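Local coordinates for LRR receptor-like serine/threonine-protein kinase RGI3 (Arabidopsis thaliana, PDB 5HZ0) that binds RGF peptide hormones through its extracellular leucine-rich repeats and pairs with SERK co-receptors, relaying the signal that maintains the root stem cell niche, at residues N210-Q215 with S234-Q239; S262-T267 with S286-S291; L277-E282 with C301-H306; G316-L321 with N341-L346; S358-S363 with L382-S387. The protein carries 5 engineered substitutions. All coordinates share one frame; numbering follows the deposited sequence.

All five contacts join successive coils of the leucine-rich-repeat solenoid that forms the extracellular part of the receptor. Interaction 1 pairs two of its parallel strands and grips the bound RGF peptide. Interactions 2 and 5 are the asparagine-bearing turns that follow such strands, and interaction 3 comprises the turns that lead into the strands; each also reaches the peptide. Interaction 4 joins the Ile-Pro segments of two coils. Interactions 1 and 2 touch, with Gln239 N 2.9 Å from Ser262 O, and interactions 4 and 5 meet where Ile342 CD1 lies 3.9 Å from Leu386 CD2. The centres of interactions 1 and 5 are about 32 Å apart, so the peptide site spans many coils.

Interaction 1. Residues N210-Q215 with S234-Q239; sequences NLYLYQ and SLLLWQ
Ser234 meets two side chains of the neighbouring strand 210-212: its OG donates to Asn210 OD1 at 2.6 Å and accepts from Tyr212 OH at 3.2 Å. The small hydroxyl suits this place because it can do both at once, lying at the edge of the Tyr212 ring in its plane. Asn210 ND2 is satisfied by Thr186 OG1. The backbones are joined in parallel register, Leu211 N bonding to Ser234 O and Leu236 N to Leu211 O, and the pairing runs on past the strands as Leu213 N to Leu236 O and Gln215 N to Trp238 O (2.8 Å). Tyr214 and Trp238 form an offset stack, the phenol centroid 4.3 Å from that of the five-membered indole ring and the planes 9° apart. In both, chi1 near 65° puts CG between the backbone N and the carbonyl carbon, which brings the rings side by side. Tyr214 OH and Trp238 NE1 bond to the backbone of the bound peptide, while Gln215 OE1 is taken by Thr191 OG1. Asn210, Tyr212, Ser234 and Leu236 share one face; on the other, Leu211 CD2 meets Leu235 CD1 at 3.6 Å. Strand 186-188 adjoins 210-212, and strand 258-260 follows 234-236, packing against Leu236 and Trp238.

Interaction 2. Residues S262-T267 with S286-S291; sequences SENLLT and SVNQIS
Asn288 turns its carboxamide into the turn formed by 264-266, with CG anti to its own carbonyl carbon (chi1 -78°). OD1 accepts Leu266 N at 3.2 Å, the donor standing above the amide plane rather than in it. Asn264 N bonds chiefly to Val287 O at 3.1 Å, with Asn288 OD1 as a weak second acceptor. ND2 bonds to Leu285 O and Phe261 O, which fixes the rotation of the amide. Asn264 has the same chi1 and its OD1 accepts Leu242 N of the preceding coil, so the two belong to the asparagine ladder of the leucine-rich repeat. Leu266 runs alongside Asn288, its CG 3.6 Å from OD1. A leucine in place of Asn288 would probably leave Leu266 N and the carbonyls of Leu285 and Phe261 without these partners, weakening the turn. Near the peptide site Glu263 and Val287 lie side by side, OE2 3.7 Å from CG1, while Glu263 OE1 bonds to a polar side chain of the peptide. Gln289 flanks Thr267, its CB 4.0 Å from the methyl CG2. Backbone bonds from Glu263 N to Ser286 O (2.7 Å) and from Gln289 N to Leu266 O bracket the amide. The two turns follow the neighbouring parallel strands 258-260 and 282-284.

Interaction 3. Residues L277-E282 with C301-H306; sequences LENLQE and CTKLTH
Glu282 and His306 form a parallel beta bridge, and each segment reaches it through a type I turn, Leu277 to Leu280 and Cys301 to Leu304. Just before the bridge Gln281 O accepts two amides, Thr305 N at 2.7 Å and His306 N at 3.0 Å, the latter nearly straight at 173°. Thr305 OG1 and His306 ND1 share a hydrogen bond at the ring edge. On the core side Leu280 and Leu304 lie side by side, with Leu280 CG 3.6 Å from Leu304 CD1. Cys301 SG packs against Leu280 CD2; such side-by-side, buried apolar side chains fill the core of a leucine-rich-repeat solenoid. At the exposed turn the long Lys303 chain passes its CD 3.3 Å from Glu278 O and donates from NZ to Asn279 OD1, in the amide plane, at 3.2 Å; Asn279 ND2 bonds to Pro254 O. Glu282 lays its CG 3.6 Å from His306 CB, the carboxylate turned 24° from the imidazole plane, and its OE2 bonds to a polar side chain of the bound peptide.

Interaction 4. Residues G316-L321 with N341-L346; sequences GEIPSL and NIPQSL
Ile318 and Pro343 belong to the Gly-x-Ile-Pro signature of plant-type leucine-rich repeats, carried by two successive coils. The isoleucine side chain meets the proline ring at about a right angle: its CG2 lies 3.8 Å from Pro343 CG, and its CB is equally close to Pro343 CD. A beta-branched residue suits the place, since chi1 of -56° sets CG2 anti to the backbone N, against the ring, while the other branch runs through CD1 to Leu362 of strand 361-362, two coils on; Ile342 packs on Leu362 too. Carbon meets carbon here, and proline has no backbone N-H to bond. Polar linkage comes a step later, where Ser345 OG donates to Ser320 O at 2.8 Å. It approaches well to the side of the carbonyl, with an angle of 112° at the oxygen, and lies 15° from the carbonyl plane. The same oxygen also accepts Ser323 OG, so two hydroxyls share it. Ser345 OG stands between its own backbone N and carbonyl carbon and points across to the neighbouring coil. Both serines sit in short 3-10 turns, and in the second Leu346 N bonds to Pro343 O at 3.2 Å. Ile-Pro followed by a 3-10 turn is characteristic of the plant-specific leucine-rich repeat.

Interaction 5. Residues S358-S363 with L382-S387; sequences SYNSLS and LSNDLS
Asn384 OD1 lies within the turn 360-362 at the tight side of this contact, 3.4 Å from Leu362 CB and weakly bonded to Leu362 N at 3.1 Å. Its chi1 of -81°, with CG anti to the carbonyl carbon, turns the amide inward, and ND2 is held by Leu381 O and, weakly, by Leu357 O. Main-chain bonds close around it: Tyr359 N to Leu382 O at 2.9 Å, Asn360 N to Ser383 O at 3.2 Å, and a weak one from Asp385 N to Leu362 O. Asn360 repeats the role one coil back, its OD1 accepting Leu338 N; this is the asparagine ladder of the leucine-rich-repeat solenoid, where a side chain that both donates and accepts satisfies buried backbone groups. Next to it Leu362 CB faces Leu386 CD2 across 4.2 Å, in the apolar core. On the peptide-facing side Tyr359 CE2 lies 3.6 Å from Leu382 CD1, and Tyr359 CD1 3.6 Å from Ser383 CB. Polar side chains of the bound peptide pack on Tyr359, Ser358 and Leu382. An alanine in place of Tyr359 would probably open a gap beside Leu382 CD1 and leave the peptide with less to rest on. The loose, solvent side holds exposed Ser361 and, at the far end of the segments, partly exposed Ser363, whose CB lies 4.3 Å from Asp385 CB; the Asp385 carboxylate forms a salt bridge with Arg409.

Interaction 1. Residues N210-Q215 with S234-Q239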
# COMPACT_ATOMS: atom_id res chain seq x y z
N ASN A 210 -11.64 -13.79 -17.94
CA ASN A 210 -10.93 -12.74 -17.20
C ASN A 210 -11.04 -11.34 -17.83
O ASN A 210 -10.55 -11.10 -18.93
CB ASN A 210 -9.45 -13.11 -17.04
CG ASN A 210 -9.24 -14.55 -16.61
OD1 ASN A 210 -9.59 -14.94 -15.50
ND2 ASN A 210 -8.67 -15.36 -17.51
N LEU A 211 -11.67 -10.42 -17.12
CA LEU A 211 -11.80 -9.06 -17.61
C LEU A 211 -10.95 -8.10 -16.74
O LEU A 211 -11.25 -7.90 -15.57
CB LEU A 211 -13.27 -8.65 -17.62
CG LEU A 211 -13.59 -7.24 -18.13
CD1 LEU A 211 -13.00 -7.03 -19.50
CD2 LEU A 211 -15.10 -7.00 -18.15
N TYR A 212 -9.85 -7.58 -17.29
CA TYR A 212 -9.00 -6.65 -16.54
C TYR A 212 -8.99 -5.32 -17.25
O TYR A 212 -8.29 -5.15 -18.25
CB TYR A 212 -7.55 -7.15 -16.46
CG TYR A 212 -7.37 -8.63 -16.07
CD1 TYR A 212 -8.27 -9.27 -15.22
CD2 TYR A 212 -6.30 -9.36 -16.56
CE1 TYR A 212 -8.11 -10.59 -14.88
CE2 TYR A 212 -6.14 -10.69 -16.23
CZ TYR A 212 -7.04 -11.29 -15.39
OH TYR A 212 -6.87 -12.60 -15.06
N LEU A 213 -9.80 -4.40 -16.74
CA LEU A 213 -9.84 -2.99 -17.14
C LEU A 213 -9.31 -2.00 -16.10
O LEU A 213 -9.64 -0.82 -16.16
CB LEU A 213 -11.23 -2.62 -17.64
CG LEU A 213 -11.63 -3.55 -18.79
CD1 LEU A 213 -13.05 -3.32 -19.24
CD2 LEU A 213 -10.63 -3.39 -19.96
N TYR A 214 -8.64 -2.48 -15.06
CA TYR A 214 -8.28 -1.58 -13.96
C TYR A 214 -7.32 -0.43 -14.33
O TYR A 214 -6.63 -0.48 -15.35
CB TYR A 214 -7.78 -2.36 -12.74
CG TYR A 214 -6.49 -3.12 -12.94
CD1 TYR A 214 -6.49 -4.43 -13.43
CD2 TYR A 214 -5.28 -2.56 -12.59
CE1 TYR A 214 -5.31 -5.13 -13.59
CE2 TYR A 214 -4.10 -3.25 -12.74
CZ TYR A 214 -4.12 -4.53 -13.24
OH TYR A 214 -2.93 -5.20 -13.38
N GLN A 215 -7.32 0.61 -13.50
CA GLN A 215 -6.47 1.79 -13.71
C GLN A 215 -6.65 2.49 -15.07
O GLN A 215 -5.70 2.73 -15.80
CB GLN A 215 -5.01 1.44 -13.46
CG GLN A 215 -4.73 1.19 -12.00
CD GLN A 215 -3.27 1.01 -11.73
OE1 GLN A 215 -2.57 0.32 -12.46
NE2 GLN A 215 -2.79 1.65 -10.67
N SER A 234 -12.44 -14.03 -13.24
CA SER A 234 -11.89 -12.87 -12.55
C SER A 234 -12.30 -11.56 -13.22
O SER A 234 -12.22 -11.39 -14.44
CB SER A 234 -10.37 -12.98 -12.45
OG SER A 234 -9.79 -13.09 -13.73
N LEU A 235 -12.80 -10.66 -12.40
CA LEU A 235 -13.21 -9.36 -12.89
C LEU A 235 -12.39 -8.29 -12.14
O LEU A 235 -12.61 -8.03 -10.96
CB LEU A 235 -14.72 -9.23 -12.62
CG LEU A 235 -15.55 -8.14 -13.29
CD1 LEU A 235 -15.47 -8.23 -14.80
CD2 LEU A 235 -17.00 -8.24 -12.83
N LEU A 236 -11.43 -7.66 -12.83
CA LEU A 236 -10.70 -6.56 -12.19
C LEU A 236 -11.07 -5.27 -12.89
O LEU A 236 -10.56 -4.95 -13.97
CB LEU A 236 -9.18 -6.77 -12.26
CG LEU A 236 -8.59 -7.98 -11.54
CD1 LEU A 236 -7.11 -8.16 -11.87
CD2 LEU A 236 -8.78 -7.86 -10.04
N LEU A 237 -11.86 -4.45 -12.21
CA LEU A 237 -12.33 -3.17 -12.68
C LEU A 237 -11.86 -2.01 -11.80
O LEU A 237 -12.34 -0.94 -11.88
CB LEU A 237 -13.86 -3.25 -12.79
CG LEU A 237 -14.61 -4.21 -13.70
CD1 LEU A 237 -15.96 -3.84 -13.75
CD2 LEU A 237 -14.10 -4.24 -15.07
N TRP A 238 -10.93 -2.29 -10.93
CA TRP A 238 -10.46 -1.32 -9.94
C TRP A 238 -9.75 -0.04 -10.46
O TRP A 238 -8.93 -0.08 -11.35
CB TRP A 238 -9.66 -1.97 -8.76
CG TRP A 238 -8.35 -2.60 -9.10
CD1 TRP A 238 -8.17 -3.83 -9.58
CD2 TRP A 238 -7.05 -2.04 -9.00
NE1 TRP A 238 -6.89 -4.09 -9.78
CE2 TRP A 238 -6.16 -3.01 -9.40
CE3 TRP A 238 -6.55 -0.81 -8.58
CZ2 TRP A 238 -4.80 -2.81 -9.44
CZ3 TRP A 238 -5.23 -0.62 -8.58
CH2 TRP A 238 -4.35 -1.60 -9.01
N GLN A 239 -10.02 1.05 -9.77
CA GLN A 239 -9.51 2.38 -10.07
C GLN A 239 -9.90 3.02 -11.42
O GLN A 239 -9.13 3.21 -12.26
CB GLN A 239 -8.03 2.38 -9.85
CG GLN A 239 -7.44 3.68 -9.86
CD GLN A 239 -6.05 3.69 -9.43
OE1 GLN A 239 -5.73 3.32 -8.32
NE2 GLN A 239 -5.21 4.17 -10.27

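Interaction 2. Residues S262-T267 with S286-S291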
# COMPACT_ATOMS: atom_id res chain seq x y z
N SER A 262 -12.65 -2.02 -6.35
CA SER A 262 -12.09 -0.98 -5.49
C SER A 262 -11.83 0.35 -6.23
O SER A 262 -11.63 0.35 -7.43
CB SER A 262 -10.80 -1.48 -4.83
OG SER A 262 -10.89 -2.85 -4.48
N GLU A 263 -11.93 1.48 -5.51
CA GLU A 263 -11.66 2.83 -6.06
C GLU A 263 -12.53 3.22 -7.24
O GLU A 263 -12.04 3.45 -8.34
CB GLU A 263 -10.21 3.01 -6.50
CG GLU A 263 -9.19 2.57 -5.49
CD GLU A 263 -8.56 3.72 -4.78
OE1 GLU A 263 -7.51 3.50 -4.13
OE2 GLU A 263 -9.13 4.83 -4.88
N ASN A 264 -13.82 3.32 -6.99
CA ASN A 264 -14.76 3.79 -7.98
C ASN A 264 -15.77 4.68 -7.29
O ASN A 264 -15.50 5.20 -6.20
CB ASN A 264 -15.45 2.63 -8.69
CG ASN A 264 -14.58 2.00 -9.75
OD1 ASN A 264 -14.45 2.54 -10.84
ND2 ASN A 264 -13.96 0.84 -9.42
N LEU A 265 -16.85 4.98 -8.00
CA LEU A 265 -17.98 5.73 -7.47
C LEU A 265 -19.25 4.92 -7.16
O LEU A 265 -20.32 5.48 -7.03
CB LEU A 265 -18.25 6.99 -8.31
CG LEU A 265 -16.96 7.80 -8.50
CD1 LEU A 265 -17.15 8.94 -9.50
CD2 LEU A 265 -16.44 8.33 -7.18
N LEU A 266 -19.15 3.60 -7.15
CA LEU A 266 -20.33 2.75 -7.01
C LEU A 266 -21.21 3.10 -5.81
O LEU A 266 -20.71 3.47 -4.75
CB LEU A 266 -19.90 1.27 -6.92
CG LEU A 266 -18.94 0.83 -8.02
CD1 LEU A 266 -18.57 -0.64 -7.91
CD2 LEU A 266 -19.54 1.14 -9.39
N THR A 267 -22.52 2.99 -6.00
CA THR A 267 -23.48 3.20 -4.94
C THR A 267 -24.42 2.01 -4.89
O THR A 267 -24.26 1.03 -5.61
CB THR A 267 -24.36 4.45 -5.17
OG1 THR A 267 -25.05 4.31 -6.41
CG2 THR A 267 -23.54 5.73 -5.19
N SER A 286 -13.42 -1.98 -1.79
CA SER A 286 -12.84 -0.83 -1.08
C SER A 286 -12.88 0.53 -1.80
O SER A 286 -12.63 0.61 -3.00
CB SER A 286 -11.38 -1.13 -0.74
OG SER A 286 -11.29 -2.29 0.07
N VAL A 287 -13.15 1.59 -1.05
CA VAL A 287 -13.19 2.95 -1.59
C VAL A 287 -14.26 3.15 -2.66
O VAL A 287 -13.98 3.26 -3.86
CB VAL A 287 -11.82 3.40 -2.10
CG1 VAL A 287 -11.81 4.93 -2.30
CG2 VAL A 287 -10.72 2.97 -1.13
N ASN A 288 -15.50 3.13 -2.21
CA ASN A 288 -16.67 3.42 -3.02
C ASN A 288 -17.71 4.12 -2.17
O ASN A 288 -17.39 4.71 -1.14
CB ASN A 288 -17.28 2.15 -3.58
CG ASN A 288 -16.53 1.64 -4.76
OD1 ASN A 288 -16.51 2.28 -5.80
ND2 ASN A 288 -15.90 0.45 -4.62
N GLN A 289 -18.92 4.19 -2.69
CA GLN A 289 -20.07 4.73 -1.96
C GLN A 289 -21.15 3.78 -1.47
O GLN A 289 -22.26 4.21 -1.17
CB GLN A 289 -20.60 6.04 -2.56
CG GLN A 289 -19.60 7.18 -2.42
CD GLN A 289 -19.63 8.06 -3.65
OE1 GLN A 289 -20.69 8.54 -4.06
NE2 GLN A 289 -18.47 8.25 -4.27
N ILE A 290 -20.84 2.48 -1.51
CA ILE A 290 -21.79 1.43 -1.17
C ILE A 290 -22.45 1.61 0.20
O ILE A 290 -21.78 1.79 1.22
CB ILE A 290 -21.10 0.04 -1.31
CG1 ILE A 290 -20.83 -0.24 -2.79
CG2 ILE A 290 -21.97 -1.06 -0.69
CD1 ILE A 290 -19.58 -1.05 -3.05
N SER A 291 -23.78 1.60 0.19
CA SER A 291 -24.61 1.71 1.39
C SER A 291 -25.27 0.36 1.68
O SER A 291 -24.96 -0.63 1.03
CB SER A 291 -25.67 2.80 1.19
OG SER A 291 -26.45 2.51 0.05

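Interaction 3. Residues L277-E282 with C301-H306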
# COMPACT_ATOMS: atom_id res chain seq x y z
N LEU A 277 -22.48 -17.45 -5.13
CA LEU A 277 -21.21 -17.69 -5.79
C LEU A 277 -20.37 -18.59 -4.89
O LEU A 277 -19.72 -18.11 -3.96
CB LEU A 277 -20.48 -16.37 -6.01
CG LEU A 277 -21.16 -15.27 -6.82
CD1 LEU A 277 -20.42 -13.93 -6.68
CD2 LEU A 277 -21.31 -15.64 -8.29
N GLU A 278 -20.31 -19.87 -5.24
CA GLU A 278 -19.73 -20.88 -4.35
C GLU A 278 -18.22 -20.92 -4.49
O GLU A 278 -17.53 -21.51 -3.67
CB GLU A 278 -20.28 -22.25 -4.69
CG GLU A 278 -21.78 -22.40 -4.57
CD GLU A 278 -22.17 -23.85 -4.31
OE1 GLU A 278 -21.67 -24.75 -5.02
OE2 GLU A 278 -22.97 -24.08 -3.38
N ASN A 279 -17.72 -20.32 -5.57
CA ASN A 279 -16.29 -20.21 -5.80
C ASN A 279 -15.61 -18.87 -5.43
O ASN A 279 -14.43 -18.70 -5.71
CB ASN A 279 -15.95 -20.64 -7.22
CG ASN A 279 -16.35 -22.08 -7.49
OD1 ASN A 279 -15.84 -23.00 -6.85
ND2 ASN A 279 -17.27 -22.28 -8.41
N LEU A 280 -16.32 -17.93 -4.81
CA LEU A 280 -15.71 -16.62 -4.57
C LEU A 280 -14.66 -16.70 -3.46
O LEU A 280 -14.97 -17.02 -2.31
CB LEU A 280 -16.79 -15.62 -4.16
CG LEU A 280 -16.47 -14.12 -4.06
CD1 LEU A 280 -16.00 -13.52 -5.40
CD2 LEU A 280 -17.69 -13.40 -3.52
N GLN A 281 -13.41 -16.46 -3.84
CA GLN A 281 -12.30 -16.33 -2.89
C GLN A 281 -12.08 -14.89 -2.44
O GLN A 281 -11.75 -14.63 -1.28
CB GLN A 281 -11.01 -16.94 -3.46
CG GLN A 281 -11.14 -18.41 -3.70
CD GLN A 281 -9.92 -19.02 -4.35
OE1 GLN A 281 -8.79 -18.57 -4.17
NE2 GLN A 281 -10.15 -20.07 -5.13
N GLU A 282 -12.19 -13.96 -3.37
CA GLU A 282 -11.82 -12.59 -3.08
C GLU A 282 -12.86 -11.56 -3.54
O GLU A 282 -13.20 -11.49 -4.73
CB GLU A 282 -10.44 -12.29 -3.66
CG GLU A 282 -9.94 -10.90 -3.32
CD GLU A 282 -8.44 -10.78 -3.42
OE1 GLU A 282 -7.76 -11.83 -3.48
OE2 GLU A 282 -7.94 -9.64 -3.42
N CYS A 301 -20.65 -17.80 1.01
CA CYS A 301 -19.56 -18.03 0.07
C CYS A 301 -18.42 -18.64 0.86
O CYS A 301 -17.63 -17.93 1.47
CB CYS A 301 -19.07 -16.72 -0.53
SG CYS A 301 -20.33 -15.64 -1.27
N THR A 302 -18.27 -19.95 0.76
CA THR A 302 -17.53 -20.70 1.76
C THR A 302 -16.05 -20.61 1.52
O THR A 302 -15.25 -20.84 2.43
CB THR A 302 -18.00 -22.18 1.81
OG1 THR A 302 -18.02 -22.73 0.48
CG2 THR A 302 -19.39 -22.25 2.36
N LYS A 303 -15.68 -20.28 0.29
CA LYS A 303 -14.28 -20.20 -0.09
C LYS A 303 -13.66 -18.80 0.06
O LYS A 303 -12.51 -18.59 -0.33
CB LYS A 303 -14.08 -20.69 -1.52
CG LYS A 303 -14.29 -22.18 -1.74
CD LYS A 303 -14.36 -22.49 -3.23
CE LYS A 303 -13.75 -23.85 -3.56
NZ LYS A 303 -13.37 -23.99 -5.01
N LEU A 304 -14.41 -17.83 0.59
CA LEU A 304 -13.90 -16.46 0.68
C LEU A 304 -12.65 -16.42 1.56
O LEU A 304 -12.71 -16.73 2.74
CB LEU A 304 -14.96 -15.57 1.32
CG LEU A 304 -15.27 -14.15 0.85
CD1 LEU A 304 -15.26 -13.99 -0.67
CD2 LEU A 304 -16.64 -13.76 1.41
N THR A 305 -11.52 -16.02 0.98
CA THR A 305 -10.34 -15.65 1.77
C THR A 305 -10.25 -14.15 2.12
O THR A 305 -9.87 -13.77 3.24
CB THR A 305 -9.05 -16.16 1.11
OG1 THR A 305 -8.83 -15.45 -0.12
CG2 THR A 305 -9.19 -17.64 0.79
N HIS A 306 -10.60 -13.31 1.16
CA HIS A 306 -10.39 -11.87 1.28
C HIS A 306 -11.69 -11.09 1.16
O HIS A 306 -12.34 -11.12 0.11
CB HIS A 306 -9.40 -11.38 0.23
CG HIS A 306 -7.99 -11.77 0.50
ND1 HIS A 306 -7.50 -13.03 0.24
CD2 HIS A 306 -6.95 -11.06 1.00
CE1 HIS A 306 -6.22 -13.09 0.57
NE2 HIS A 306 -5.87 -11.90 1.04

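Interaction 4. Residues G316-L321 with N341-L346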
# COMPACT_ATOMS: atom_id res chain seq x y z
N GLY A 316 -25.25 -0.93 9.73
CA GLY A 316 -25.76 -2.16 10.29
C GLY A 316 -24.74 -2.85 11.15
O GLY A 316 -23.69 -2.28 11.47
N GLU A 317 -25.05 -4.10 11.52
CA GLU A 317 -24.18 -4.92 12.33
C GLU A 317 -23.41 -5.94 11.50
O GLU A 317 -23.90 -6.42 10.48
CB GLU A 317 -24.98 -5.67 13.39
CG GLU A 317 -25.66 -4.79 14.41
CD GLU A 317 -26.02 -5.57 15.67
OE1 GLU A 317 -26.98 -5.19 16.36
OE2 GLU A 317 -25.32 -6.57 15.95
N ILE A 318 -22.20 -6.27 11.94
CA ILE A 318 -21.45 -7.36 11.35
C ILE A 318 -22.17 -8.65 11.66
O ILE A 318 -22.43 -8.96 12.83
CB ILE A 318 -20.03 -7.43 11.92
CG1 ILE A 318 -19.33 -6.08 11.71
CG2 ILE A 318 -19.25 -8.59 11.29
CD1 ILE A 318 -18.15 -5.87 12.63
N PRO A 319 -22.54 -9.42 10.63
CA PRO A 319 -23.34 -10.62 10.87
C PRO A 319 -22.58 -11.73 11.62
O PRO A 319 -21.41 -11.96 11.33
CB PRO A 319 -23.72 -11.08 9.45
CG PRO A 319 -22.70 -10.44 8.54
CD PRO A 319 -22.32 -9.14 9.20
N SER A 320 -23.24 -12.40 12.55
CA SER A 320 -22.60 -13.49 13.30
C SER A 320 -22.32 -14.71 12.43
O SER A 320 -21.34 -15.42 12.64
CB SER A 320 -23.46 -13.87 14.49
OG SER A 320 -24.79 -14.05 14.04
N LEU A 321 -23.14 -14.91 11.39
CA LEU A 321 -22.96 -16.05 10.47
C LEU A 321 -21.63 -15.99 9.73
O LEU A 321 -21.30 -16.86 8.93
CB LEU A 321 -24.13 -16.20 9.49
CG LEU A 321 -25.37 -16.84 10.14
CD1 LEU A 321 -26.51 -17.00 9.14
CD2 LEU A 321 -25.00 -18.15 10.78
N ASN A 341 -22.07 -4.73 18.51
CA ASN A 341 -20.91 -5.48 18.98
C ASN A 341 -20.16 -6.13 17.83
O ASN A 341 -20.74 -6.53 16.83
CB ASN A 341 -21.33 -6.59 19.95
CG ASN A 341 -21.96 -6.06 21.22
OD1 ASN A 341 -23.10 -5.61 21.22
ND2 ASN A 341 -21.24 -6.16 22.33
N ILE A 342 -18.85 -6.24 17.99
CA ILE A 342 -18.07 -7.16 17.19
C ILE A 342 -18.52 -8.55 17.64
O ILE A 342 -18.52 -8.84 18.84
CB ILE A 342 -16.57 -6.96 17.49
CG1 ILE A 342 -16.14 -5.54 17.09
CG2 ILE A 342 -15.72 -8.06 16.80
CD1 ILE A 342 -14.80 -5.08 17.68
N PRO A 343 -18.99 -9.38 16.69
CA PRO A 343 -19.45 -10.74 17.03
C PRO A 343 -18.31 -11.65 17.46
O PRO A 343 -17.32 -11.76 16.73
CB PRO A 343 -20.03 -11.27 15.71
CG PRO A 343 -19.38 -10.39 14.62
CD PRO A 343 -19.24 -9.04 15.28
N GLN A 344 -18.45 -12.31 18.60
CA GLN A 344 -17.48 -13.33 19.03
C GLN A 344 -17.29 -14.46 18.01
O GLN A 344 -16.19 -15.00 17.88
CB GLN A 344 -17.85 -13.91 20.40
CG GLN A 344 -19.21 -14.59 20.46
CD GLN A 344 -19.12 -16.10 20.29
OE1 GLN A 344 -18.11 -16.72 20.63
NE2 GLN A 344 -20.19 -16.71 19.76
N SER A 345 -18.35 -14.79 17.26
CA SER A 345 -18.30 -15.89 16.30
C SER A 345 -17.30 -15.65 15.17
O SER A 345 -16.98 -16.55 14.40
CB SER A 345 -19.67 -16.17 15.70
OG SER A 345 -20.26 -14.99 15.17
N LEU A 346 -16.82 -14.43 15.08
CA LEU A 346 -15.78 -14.11 14.12
C LEU A 346 -14.50 -14.90 14.44
O LEU A 346 -13.70 -15.20 13.56
CB LEU A 346 -15.52 -12.61 14.12
CG LEU A 346 -14.72 -12.02 12.97
CD1 LEU A 346 -15.36 -12.37 11.65
CD2 LEU A 346 -14.63 -10.51 13.17

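Interaction 5. Residues S358-S363 with L382-S387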
# COMPACT_ATOMS: atom_id res chain seq x y z
N SER A 358 -11.49 -0.43 11.98
CA SER A 358 -11.38 0.97 12.47
C SER A 358 -12.36 1.92 11.81
O SER A 358 -12.89 1.64 10.73
CB SER A 358 -9.98 1.55 12.22
OG SER A 358 -8.93 0.75 12.75
N TYR A 359 -12.62 3.03 12.48
CA TYR A 359 -13.47 4.09 11.95
C TYR A 359 -14.88 3.59 11.64
O TYR A 359 -15.37 3.65 10.51
CB TYR A 359 -12.85 4.75 10.70
CG TYR A 359 -11.55 5.46 10.97
CD1 TYR A 359 -11.53 6.70 11.61
CD2 TYR A 359 -10.35 4.91 10.56
CE1 TYR A 359 -10.33 7.35 11.86
CE2 TYR A 359 -9.16 5.55 10.80
CZ TYR A 359 -9.15 6.76 11.44
OH TYR A 359 -7.94 7.38 11.66
N ASN A 360 -15.54 3.14 12.70
CA ASN A 360 -16.94 2.81 12.67
C ASN A 360 -17.57 3.23 13.98
O ASN A 360 -16.98 3.96 14.78
CB ASN A 360 -17.15 1.30 12.47
CG ASN A 360 -16.90 0.85 11.05
OD1 ASN A 360 -17.74 1.07 10.18
ND2 ASN A 360 -15.75 0.22 10.80
N SER A 361 -18.81 2.80 14.17
CA SER A 361 -19.54 2.97 15.40
C SER A 361 -19.62 1.77 16.34
O SER A 361 -20.49 1.71 17.19
CB SER A 361 -20.90 3.58 15.14
OG SER A 361 -20.70 4.95 14.92
N LEU A 362 -18.78 0.76 16.10
CA LEU A 362 -18.81 -0.44 16.92
C LEU A 362 -18.79 -0.15 18.42
O LEU A 362 -18.01 0.68 18.89
CB LEU A 362 -17.65 -1.36 16.54
CG LEU A 362 -17.66 -1.74 15.06
CD1 LEU A 362 -16.33 -2.35 14.63
CD2 LEU A 362 -18.84 -2.67 14.79
N SER A 363 -19.68 -0.82 19.15
CA SER A 363 -19.75 -0.65 20.60
C SER A 363 -19.62 -1.99 21.31
O SER A 363 -19.45 -3.01 20.68
CB SER A 363 -21.03 0.08 21.03
OG SER A 363 -22.12 -0.21 20.17
N LEU A 382 -9.28 0.72 15.95
CA LEU A 382 -9.18 2.12 16.33
C LEU A 382 -10.37 2.97 15.89
O LEU A 382 -11.06 2.65 14.93
CB LEU A 382 -7.84 2.73 15.91
CG LEU A 382 -7.44 2.96 14.45
CD1 LEU A 382 -7.93 4.31 13.91
CD2 LEU A 382 -5.95 2.86 14.30
N SER A 383 -10.63 4.04 16.64
CA SER A 383 -11.78 4.91 16.36
C SER A 383 -13.14 4.21 16.26
O SER A 383 -13.69 4.03 15.18
CB SER A 383 -11.54 5.79 15.14
OG SER A 383 -12.73 6.50 14.84
N ASN A 384 -13.66 3.80 17.40
CA ASN A 384 -15.00 3.25 17.48
C ASN A 384 -15.56 3.70 18.81
O ASN A 384 -15.02 4.61 19.42
CB ASN A 384 -14.98 1.71 17.39
CG ASN A 384 -14.87 1.21 15.97
OD1 ASN A 384 -15.84 1.22 15.24
ND2 ASN A 384 -13.68 0.75 15.57
N ASP A 385 -16.69 3.12 19.21
CA ASP A 385 -17.26 3.33 20.54
C ASP A 385 -16.97 2.22 21.55
O ASP A 385 -17.74 2.04 22.49
CB ASP A 385 -18.74 3.71 20.52
CG ASP A 385 -19.16 4.44 21.79
OD1 ASP A 385 -18.31 5.16 22.36
OD2 ASP A 385 -20.32 4.29 22.24
N LEU A 386 -15.98 1.39 21.27
CA LEU A 386 -15.67 0.23 22.12
C LEU A 386 -15.30 0.57 23.57
O LEU A 386 -14.47 1.42 23.84
CB LEU A 386 -14.54 -0.60 21.49
CG LEU A 386 -14.77 -1.15 20.09
CD1 LEU A 386 -13.47 -1.66 19.53
CD2 LEU A 386 -15.77 -2.29 20.16
N SER A 387 -15.92 -0.13 24.52
CA SER A 387 -15.62 0.03 25.94
C SER A 387 -15.31 -1.32 26.60
O SER A 387 -15.15 -2.33 25.91
CB SER A 387 -16.79 0.69 26.66
OG SER A 387 -17.97 -0.05 26.46